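PDB 1Y7I: salicylic acid-binding protein 2 from Nicotiana tabacum, which hydrolyses methyl salicylate to salicylic acid and methanol, a step in the signalling that activates systemic acquired resistance in plants. Local coordinates for residues 8-13 with 37-42; 76-81 with 100-105; 57-62 with 84-89. All coordinates share one frame; numbering follows the deposited sequence.

Contact 1: 8-13 with 37-42. With SAL (2-hydroxybenzoic acid), chain E.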
loop_
_atom_site.group_PDB
_atom_site.type_symbol
_atom_site.label_atom_id
_atom_site.label_comp_id
_atom_site.label_asym_id
_atom_site.label_seq_id
_atom_site.Cartn_x
_atom_site.Cartn_y
_atom_site.Cartn_z
ATOM N N VAL B 8 14.047 -0.422 -12.583
ATOM C CA VAL B 8 12.699 0.146 -12.628
ATOM C C VAL B 8 11.773 -1.076 -12.529
ATOM O O VAL B 8 11.710 -1.901 -13.452
ATOM C CB VAL B 8 12.408 0.925 -13.968
ATOM C CG1 VAL B 8 10.960 1.488 -13.955
ATOM C CG2 VAL B 8 13.398 2.111 -14.125
ATOM N N LEU B 9 11.087 -1.195 -11.393
ATOM C CA LEU B 9 10.184 -2.313 -11.117
ATOM C C LEU B 9 8.753 -1.939 -11.492
ATOM O O LEU B 9 8.223 -0.924 -11.027
ATOM C CB LEU B 9 10.270 -2.682 -9.624
ATOM C CG LEU B 9 11.706 -2.855 -9.066
ATOM C CD1 LEU B 9 11.668 -3.267 -7.593
ATOM C CD2 LEU B 9 12.442 -3.926 -9.876
ATOM N N VAL B 10 8.131 -2.766 -12.325
ATOM C CA VAL B 10 6.771 -2.506 -12.795
ATOM C C VAL B 10 5.811 -3.599 -12.357
ATOM O O VAL B 10 5.871 -4.722 -12.840
ATOM C CB VAL B 10 6.771 -2.371 -14.331
ATOM C CG1 VAL B 10 5.397 -1.944 -14.832
ATOM C CG2 VAL B 10 7.835 -1.360 -14.732
ATOM N N HIS B 11 4.930 -3.251 -11.425
ATOM C CA HIS B 11 3.962 -4.176 -10.858
ATOM C C HIS B 11 2.968 -4.709 -11.871
ATOM O O HIS B 11 2.841 -4.181 -12.980
ATOM C CB HIS B 11 3.204 -3.473 -9.728
ATOM C CG HIS B 11 2.358 -2.332 -10.198
ATOM N ND1 HIS B 11 1.152 -2.521 -10.840
ATOM C CD2 HIS B 11 2.563 -0.992 -10.172
ATOM C CE1 HIS B 11 0.652 -1.349 -11.188
ATOM N NE2 HIS B 11 1.489 -0.405 -10.796
ATOM N N GLY B 12 2.260 -5.760 -11.469
ATOM C CA GLY B 12 1.257 -6.371 -12.323
ATOM C C GLY B 12 -0.112 -5.755 -12.087
ATOM O O GLY B 12 -0.221 -4.710 -11.452
ATOM N N ALA B 13 -1.159 -6.416 -12.577
ATOM C CA ALA B 13 -2.522 -5.916 -12.444
ATOM C C ALA B 13 -3.077 -5.904 -11.031
ATOM O O ALA B 13 -2.900 -6.851 -10.260
ATOM C CB ALA B 13 -3.453 -6.710 -13.337
ATOM N N LEU B 37 7.757 2.058 -9.357
ATOM C CA LEU B 37 6.699 2.900 -9.903
ATOM C C LEU B 37 5.250 2.512 -9.609
ATOM O O LEU B 37 4.932 1.352 -9.383
ATOM C CB LEU B 37 6.877 2.976 -11.429
ATOM C CG LEU B 37 7.061 4.344 -12.080
ATOM C CD1 LEU B 37 7.352 4.184 -13.558
ATOM C CD2 LEU B 37 5.807 5.172 -11.868
ATOM N N ASP B 38 4.371 3.507 -9.610
ATOM C CA ASP B 38 2.951 3.250 -9.441
ATOM C C ASP B 38 2.425 3.552 -10.844
ATOM O O ASP B 38 2.666 4.637 -11.371
ATOM C CB ASP B 38 2.317 4.227 -8.451
ATOM C CG ASP B 38 2.020 3.600 -7.102
ATOM O OD1 ASP B 38 1.546 4.327 -6.199
ATOM O OD2 ASP B 38 2.250 2.386 -6.931
ATOM N N LEU B 39 1.745 2.600 -11.474
ATOM C CA LEU B 39 1.207 2.867 -12.803
ATOM C C LEU B 39 -0.089 3.666 -12.637
ATOM O O LEU B 39 -0.511 3.943 -11.517
ATOM C CB LEU B 39 0.951 1.557 -13.553
ATOM C CG LEU B 39 2.199 0.766 -13.966
ATOM C CD1 LEU B 39 1.808 -0.470 -14.740
ATOM C CD2 LEU B 39 3.119 1.656 -14.816
ATOM N N ALA B 40 -0.715 4.056 -13.741
ATOM C CA ALA B 40 -1.950 4.828 -13.658
ATOM C C ALA B 40 -3.014 4.032 -12.904
ATOM O O ALA B 40 -3.154 2.833 -13.113
ATOM C CB ALA B 40 -2.449 5.177 -15.057
ATOM N N ALA B 41 -3.741 4.702 -12.014
ATOM C CA ALA B 41 -4.802 4.074 -11.227
ATOM C C ALA B 41 -4.346 2.862 -10.418
ATOM O O ALA B 41 -5.132 1.948 -10.153
ATOM C CB ALA B 41 -5.963 3.681 -12.139
ATOM N N SER B 42 -3.080 2.868 -10.017
ATOM C CA SER B 42 -2.500 1.782 -9.231
ATOM C C SER B 42 -1.858 2.350 -7.971
ATOM O O SER B 42 -1.473 3.517 -7.941
ATOM C CB SER B 42 -1.434 1.057 -10.056
ATOM O OG SER B 42 -1.954 0.619 -11.294
HETATM C "C1'" SAL E . -1.462 -10.254 -13.071
HETATM O "O1'" SAL E . -0.857 -10.513 -11.937
HETATM O "O2'" SAL E . -1.282 -9.174 -13.640
HETATM C C1 SAL E . -2.351 -11.302 -13.607
HETATM C C2 SAL E . -3.051 -11.090 -14.845
HETATM C C3 SAL E . -3.896 -12.096 -15.352
HETATM C C4 SAL E . -4.048 -13.311 -14.659
HETATM C C5 SAL E . -3.367 -13.539 -13.446
HETATM C C6 SAL E . -2.531 -12.552 -12.932
HETATM O O2 SAL E . -2.954 -9.938 -15.567
HETATM O O HOH W 1 5.738 -1.023 -9.572
#

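Contact 2: 76-81 with 100-105. With SAL (2-hydroxybenzoic acid), chain E.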
loop_
_atom_site.group_PDB
_atom_site.type_symbol
_atom_site.label_atom_id
_atom_site.label_comp_id
_atom_site.label_asym_id
_atom_site.label_seq_id
_atom_site.Cartn_x
_atom_site.Cartn_y
_atom_site.Cartn_z
ATOM N N ILE B 76 17.331 -0.966 -16.137
ATOM C CA ILE B 76 16.967 -2.357 -16.327
ATOM C C ILE B 76 15.509 -2.388 -15.910
ATOM O O ILE B 76 15.167 -1.994 -14.793
ATOM C CB ILE B 76 17.742 -3.304 -15.414
ATOM C CG1 ILE B 76 19.200 -3.385 -15.853
ATOM C CG2 ILE B 76 17.096 -4.699 -15.462
ATOM C CD1 ILE B 76 20.049 -4.251 -14.947
ATOM N N LEU B 77 14.652 -2.825 -16.821
ATOM C CA LEU B 77 13.229 -2.908 -16.545
ATOM C C LEU B 77 12.882 -4.312 -16.066
ATOM O O LEU B 77 13.399 -5.312 -16.589
ATOM C CB LEU B 77 12.419 -2.596 -17.814
ATOM C CG LEU B 77 12.455 -1.166 -18.369
ATOM C CD1 LEU B 77 11.760 -1.096 -19.727
ATOM C CD2 LEU B 77 11.770 -0.241 -17.381
ATOM N N VAL B 78 12.009 -4.379 -15.069
ATOM C CA VAL B 78 11.548 -5.649 -14.531
ATOM C C VAL B 78 10.043 -5.548 -14.467
ATOM O O VAL B 78 9.505 -4.729 -13.725
ATOM C CB VAL B 78 12.072 -5.912 -13.099
ATOM C CG1 VAL B 78 11.660 -7.306 -12.654
ATOM C CG2 VAL B 78 13.591 -5.750 -13.065
ATOM N N GLY B 79 9.365 -6.372 -15.250
ATOM C CA GLY B 79 7.920 -6.323 -15.277
ATOM C C GLY B 79 7.285 -7.597 -14.771
ATOM O O GLY B 79 7.574 -8.692 -15.257
ATOM N N HIS B 80 6.422 -7.449 -13.774
ATOM C CA HIS B 80 5.718 -8.580 -13.201
ATOM C C HIS B 80 4.357 -8.759 -13.877
ATOM O O HIS B 80 3.585 -7.808 -13.991
ATOM C CB HIS B 80 5.493 -8.366 -11.708
ATOM C CG HIS B 80 4.791 -9.508 -11.044
ATOM N ND1 HIS B 80 3.816 -9.327 -10.089
ATOM C CD2 HIS B 80 4.928 -10.847 -11.196
ATOM C CE1 HIS B 80 3.379 -10.505 -9.681
ATOM N NE2 HIS B 80 4.038 -11.443 -10.339
ATOM N N SER B 81 4.069 -9.982 -14.312
ATOM C CA SER B 81 2.806 -10.310 -14.965
ATOM C C SER B 81 2.347 -9.295 -16.009
ATOM O O SER B 81 2.982 -9.159 -17.048
ATOM C CB SER B 81 1.718 -10.528 -13.915
ATOM O OG SER B 81 1.665 -9.455 -12.990
ATOM N N ALA B 100 18.335 -4.036 -20.454
ATOM C CA ALA B 100 17.617 -5.284 -20.686
ATOM C C ALA B 100 16.235 -5.215 -20.060
ATOM O O ALA B 100 15.974 -4.400 -19.165
ATOM C CB ALA B 100 18.392 -6.460 -20.107
ATOM N N ALA B 101 15.350 -6.075 -20.545
ATOM C CA ALA B 101 13.991 -6.135 -20.038
ATOM C C ALA B 101 13.813 -7.501 -19.381
ATOM O O ALA B 101 14.065 -8.535 -19.998
ATOM C CB ALA B 101 13.001 -5.953 -21.182
ATOM N N VAL B 102 13.400 -7.498 -18.119
ATOM C CA VAL B 102 13.193 -8.738 -17.377
ATOM C C VAL B 102 11.703 -8.993 -17.150
ATOM O O VAL B 102 11.008 -8.173 -16.533
ATOM C CB VAL B 102 13.901 -8.686 -16.002
ATOM C CG1 VAL B 102 13.761 -10.024 -15.282
ATOM C CG2 VAL B 102 15.373 -8.329 -16.185
ATOM N N PHE B 103 11.222 -10.130 -17.645
ATOM C CA PHE B 103 9.818 -10.498 -17.496
ATOM C C PHE B 103 9.628 -11.533 -16.408
ATOM O O PHE B 103 9.977 -12.696 -16.588
ATOM C CB PHE B 103 9.264 -11.026 -18.824
ATOM C CG PHE B 103 9.334 -10.023 -19.937
ATOM C CD1 PHE B 103 10.533 -9.798 -20.617
ATOM C CD2 PHE B 103 8.209 -9.269 -20.278
ATOM C CE1 PHE B 103 10.613 -8.835 -21.617
ATOM C CE2 PHE B 103 8.278 -8.309 -21.270
ATOM C CZ PHE B 103 9.480 -8.087 -21.945
ATOM N N LEU B 104 9.075 -11.105 -15.279
ATOM C CA LEU B 104 8.838 -11.999 -14.143
ATOM C C LEU B 104 7.435 -12.572 -14.235
ATOM O O LEU B 104 6.469 -11.843 -14.041
ATOM C CB LEU B 104 8.943 -11.234 -12.827
ATOM C CG LEU B 104 9.792 -11.790 -11.677
ATOM C CD1 LEU B 104 9.352 -11.052 -10.429
ATOM C CD2 LEU B 104 9.641 -13.291 -11.499
ATOM N N ALA B 105 7.328 -13.872 -14.509
ATOM C CA ALA B 105 6.026 -14.523 -14.624
ATOM C C ALA B 105 5.090 -13.524 -15.281
ATOM O O ALA B 105 4.003 -13.251 -14.781
ATOM C CB ALA B 105 5.504 -14.888 -13.239
HETATM C "C1'" SAL E . -1.462 -10.254 -13.071
HETATM O "O1'" SAL E . -0.857 -10.513 -11.937
HETATM O "O2'" SAL E . -1.282 -9.174 -13.640
HETATM C C1 SAL E . -2.351 -11.302 -13.607
HETATM C C2 SAL E . -3.051 -11.090 -14.845
HETATM C C3 SAL E . -3.896 -12.096 -15.352
HETATM C C4 SAL E . -4.048 -13.311 -14.659
HETATM C C5 SAL E . -3.367 -13.539 -13.446
HETATM C C6 SAL E . -2.531 -12.552 -12.932
HETATM O O2 SAL E . -2.954 -9.938 -15.567
#

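Contact 3: 57-62 with 84-89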
loop_
_atom_site.group_PDB
_atom_site.type_symbol
_atom_site.label_atom_id
_atom_site.label_comp_id
_atom_site.label_asym_id
_atom_site.label_seq_id
_atom_site.Cartn_x
_atom_site.Cartn_y
_atom_site.Cartn_z
ATOM N N ASP B 57 -2.325 4.763 -21.646
ATOM C CA ASP B 57 -2.821 5.563 -20.532
ATOM C C ASP B 57 -2.378 4.943 -19.208
ATOM O O ASP B 57 -2.048 5.649 -18.261
ATOM C CB ASP B 57 -4.354 5.636 -20.528
ATOM C CG ASP B 57 -4.924 6.345 -21.747
ATOM O OD1 ASP B 57 -4.237 7.212 -22.320
ATOM O OD2 ASP B 57 -6.083 6.039 -22.114
ATOM N N TYR B 58 -2.394 3.616 -19.153
ATOM C CA TYR B 58 -2.024 2.876 -17.947
ATOM C C TYR B 58 -0.507 2.909 -17.709
ATOM O O TYR B 58 -0.053 2.994 -16.567
ATOM C CB TYR B 58 -2.551 1.436 -18.082
ATOM C CG TYR B 58 -2.232 0.480 -16.945
ATOM C CD1 TYR B 58 -2.444 0.834 -15.613
ATOM C CD2 TYR B 58 -1.732 -0.793 -17.209
ATOM C CE1 TYR B 58 -2.161 -0.062 -14.574
ATOM C CE2 TYR B 58 -1.449 -1.691 -16.182
ATOM C CZ TYR B 58 -1.662 -1.323 -14.875
ATOM O OH TYR B 58 -1.364 -2.213 -13.865
ATOM N N THR B 59 0.257 2.885 -18.798
ATOM C CA THR B 59 1.720 2.891 -18.765
ATOM C C THR B 59 2.348 4.286 -18.669
ATOM O O THR B 59 3.554 4.418 -18.451
ATOM C CB THR B 59 2.273 2.197 -20.031
ATOM O OG1 THR B 59 1.617 0.936 -20.196
ATOM C CG2 THR B 59 3.780 1.965 -19.923
ATOM N N LEU B 60 1.527 5.322 -18.815
ATOM C CA LEU B 60 2.009 6.704 -18.773
ATOM C C LEU B 60 3.071 6.994 -17.703
ATOM O O LEU B 60 4.075 7.647 -17.985
ATOM C CB LEU B 60 0.829 7.674 -18.604
ATOM C CG LEU B 60 1.175 9.158 -18.749
ATOM C CD1 LEU B 60 1.771 9.378 -20.129
ATOM C CD2 LEU B 60 -0.073 10.028 -18.564
ATOM N N PRO B 61 2.857 6.537 -16.457
ATOM C CA PRO B 61 3.893 6.828 -15.454
ATOM C C PRO B 61 5.245 6.239 -15.855
ATOM O O PRO B 61 6.289 6.842 -15.611
ATOM C CB PRO B 61 3.332 6.206 -14.177
ATOM C CG PRO B 61 1.843 6.350 -14.370
ATOM C CD PRO B 61 1.666 5.945 -15.829
ATOM N N LEU B 62 5.230 5.065 -16.478
ATOM C CA LEU B 62 6.475 4.444 -16.908
ATOM C C LEU B 62 7.067 5.262 -18.056
ATOM O O LEU B 62 8.261 5.550 -18.062
ATOM C CB LEU B 62 6.240 3.003 -17.365
ATOM C CG LEU B 62 7.363 1.952 -17.247
ATOM C CD1 LEU B 62 7.234 0.994 -18.426
ATOM C CD2 LEU B 62 8.754 2.568 -17.224
ATOM N N GLY B 84 4.631 -6.841 -17.956
ATOM C CA GLY B 84 5.395 -7.123 -19.159
ATOM C C GLY B 84 4.809 -6.374 -20.346
ATOM O O GLY B 84 5.523 -6.017 -21.285
HETATM N N MSE B 85 3.504 -6.124 -20.313
HETATM C CA MSE B 85 2.868 -5.402 -21.414
HETATM C C MSE B 85 3.311 -3.946 -21.354
HETATM O O MSE B 85 3.578 -3.325 -22.375
HETATM C CB MSE B 85 1.349 -5.498 -21.301
HETATM C CG MSE B 85 0.820 -6.907 -21.439
HETATM SE SE MSE B 85 1.353 -7.702 -23.121
HETATM C CE MSE B 85 0.417 -6.494 -24.300
ATOM N N ASN B 86 3.393 -3.412 -20.140
ATOM C CA ASN B 86 3.825 -2.038 -19.935
ATOM C C ASN B 86 5.264 -1.903 -20.418
ATOM O O ASN B 86 5.634 -0.909 -21.044
ATOM C CB ASN B 86 3.727 -1.682 -18.455
ATOM C CG ASN B 86 2.304 -1.798 -17.924
ATOM O OD1 ASN B 86 1.990 -2.698 -17.127
ATOM N ND2 ASN B 86 1.425 -0.888 -18.372
ATOM N N LEU B 87 6.075 -2.916 -20.126
ATOM C CA LEU B 87 7.473 -2.913 -20.541
ATOM C C LEU B 87 7.600 -2.819 -22.063
ATOM O O LEU B 87 8.429 -2.068 -22.578
ATOM C CB LEU B 87 8.176 -4.174 -20.029
ATOM C CG LEU B 87 9.086 -3.982 -18.807
ATOM C CD1 LEU B 87 8.323 -3.427 -17.622
ATOM C CD2 LEU B 87 9.725 -5.313 -18.468
ATOM N N GLY B 88 6.772 -3.577 -22.777
ATOM C CA GLY B 88 6.817 -3.550 -24.228
ATOM C C GLY B 88 6.753 -2.133 -24.762
ATOM O O GLY B 88 7.560 -1.729 -25.598
ATOM N N LEU B 89 5.791 -1.371 -24.261
ATOM C CA LEU B 89 5.615 0.010 -24.683
ATOM C C LEU B 89 6.880 0.841 -24.464
ATOM O O LEU B 89 7.275 1.621 -25.327
ATOM C CB LEU B 89 4.444 0.631 -23.922
ATOM C CG LEU B 89 3.268 1.134 -24.748
ATOM C CD1 LEU B 89 2.822 0.088 -25.765
ATOM C CD2 LEU B 89 2.137 1.481 -23.802
HETATM O O HOH W 2 0.783 -3.663 -15.022
#

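Contact 1: 8-13 with 37-42
The imidazole of H11 bridges the end of strand 6-10 and the loop that follows strand 33-36, and its two nitrogens are bonded to different parts of the backbone. With chi1 at 65°, CG sits between the backbone N and the carbonyl carbon, which turns the ring toward residues 37-42. NE2 accepts the N-H of L39 over 3.1 Å in a nearly straight bond of 160°, the donor lying close to the ring plane. On the other nitrogen, ND1 donates to the carbonyl O of G12 at 2.7 Å and 169°, exactly in that plane. Two in-plane bonds, one at each nitrogen, fix the rotation of the ring.

The rest of the ring edge is packed as well. CD2 approaches the carbonyl O of L37, while CE1 of H11 lies 3.3 Å from OG of S42, the last residue of a type II turn begun by L39. CB and CG of L39 press against NE2, and L39 CD1 continues past CE1 to meet V10 CG1 at 3.9 Å, the two side chains crossing at about a right angle. Farther back, L37 N reaches L9 O only weakly. A water links the backbones there, donating to L9 O at 2.9 Å and to L37 O, and accepting from H11 N at 3.0 Å.

Beyond the ring, A13 N donates to O2' of the bound salicylate at 3.0 Å, a backbone amide placed as expected for the oxyanion hole of an alpha/beta hydrolase. Because NE2 accepts while ND1 donates, the evidence favours a probably neutral imidazole with its proton on ND1, bracing the carbonyl of the very peptide whose N-H, on A13, binds the salicylate.

Contact 2: 76-81 with 100-105
Strands 76-80 and 100-104 run parallel at the centre of the alpha/beta hydrolase sheet, and the pairing of L77 with A101, V78 with V102, G79 with F103 and H80 with L104 sets their register. They belong to a right-handed beta-alpha-beta unit through helix 83-93, and their axes differ by 18°. The backbone bonds alternate in direction: V102 N donates to L77 O at 2.7 Å, G79 N to V102 O at 2.8 Å, and S81 N to L104 O at 3.0 Å, just past the end of the first strand. On the face carrying V78 and V102, these valines lie side by side and point the same way, and V102 CG2 meets I76 CG2 at 4.1 Å.

At S81 the chain makes the nucleophile elbow: phi 44° with psi -113° is a strained conformation, and CA faces A105 O. From there the catalytic side chain can be traced outward. Its CB lies 3.2 Å from O1' of salicylate, over the carboxylate group. OG, placed between the backbone N and the carbonyl carbon, folds back over the preceding residue and donates to H80 O at 2.7 Å, reaching that oxygen from above the carbonyl plane. H238, the charge-relay histidine, also touches this serine, and its carbonyl O receives a bond from H80 NE2. The tip therefore has a carboxylate on one hand and an imidazole beneath: S81 OG is 2.9 Å from salicylate O1' and sits 3.6 Å above the centre of the H80 ring.

Contact 3: 57-62 with 84-89
OG1 of T59 is held by two bonds: it accepts from ND2 of N86 across the contact, at 2.6 Å and 159°, and is also bonded to the carbonyl O of L55 one turn back in its own helix. OG1 lies close to the amide plane of N86, and being anti to the carbonyl carbon of its own residue it faces the second helix. The other end of the amide is held by water: Y58 OH donates to a water at 2.8 Å, which in turn donates to N86 OD1 at 2.6 Å. Each end of the buried amide thus has a polar partner. The Y58 ring passes close by, its CD2 3.4 Å from N86 ND2, with ring and amide planes 62° apart.

Leucine methyls close in around this polar centre: L62 CD1 rests 3.6 Å from the backbone O of N86, and L89 CD2 packs against CB and OG1 of T59. The axes of helices 57-62 and 84-89 pass 9.5 Å apart at an angle of 69°. L62 and L87 both touch L77 of the central sheet, so the pair covers one of its faces, as the helix following the nucleophile elbow and its neighbour do in the alpha/beta hydrolase fold.

Overall arrangement
From the N terminus, contact 1 closes first: strand 6-10 meets the loop 37-42 after helix 23-29 and strand 33-36. Contacts 2 and 3 follow and cross, since 57-62 opens contact 3, 76-81 opens contact 2, 84-89 closes contact 3 and 100-105 closes contact 2. Strands 6-10 and 75-80 are neighbours, V10 bonding to V78 and H80, so contacts 1 and 2 share one sheet. Contact 3 lies over it: L87 packs on G79, while the backbone of Y58 bonds to that of A40. Contacts 1 and 2 also converge on the salicylate.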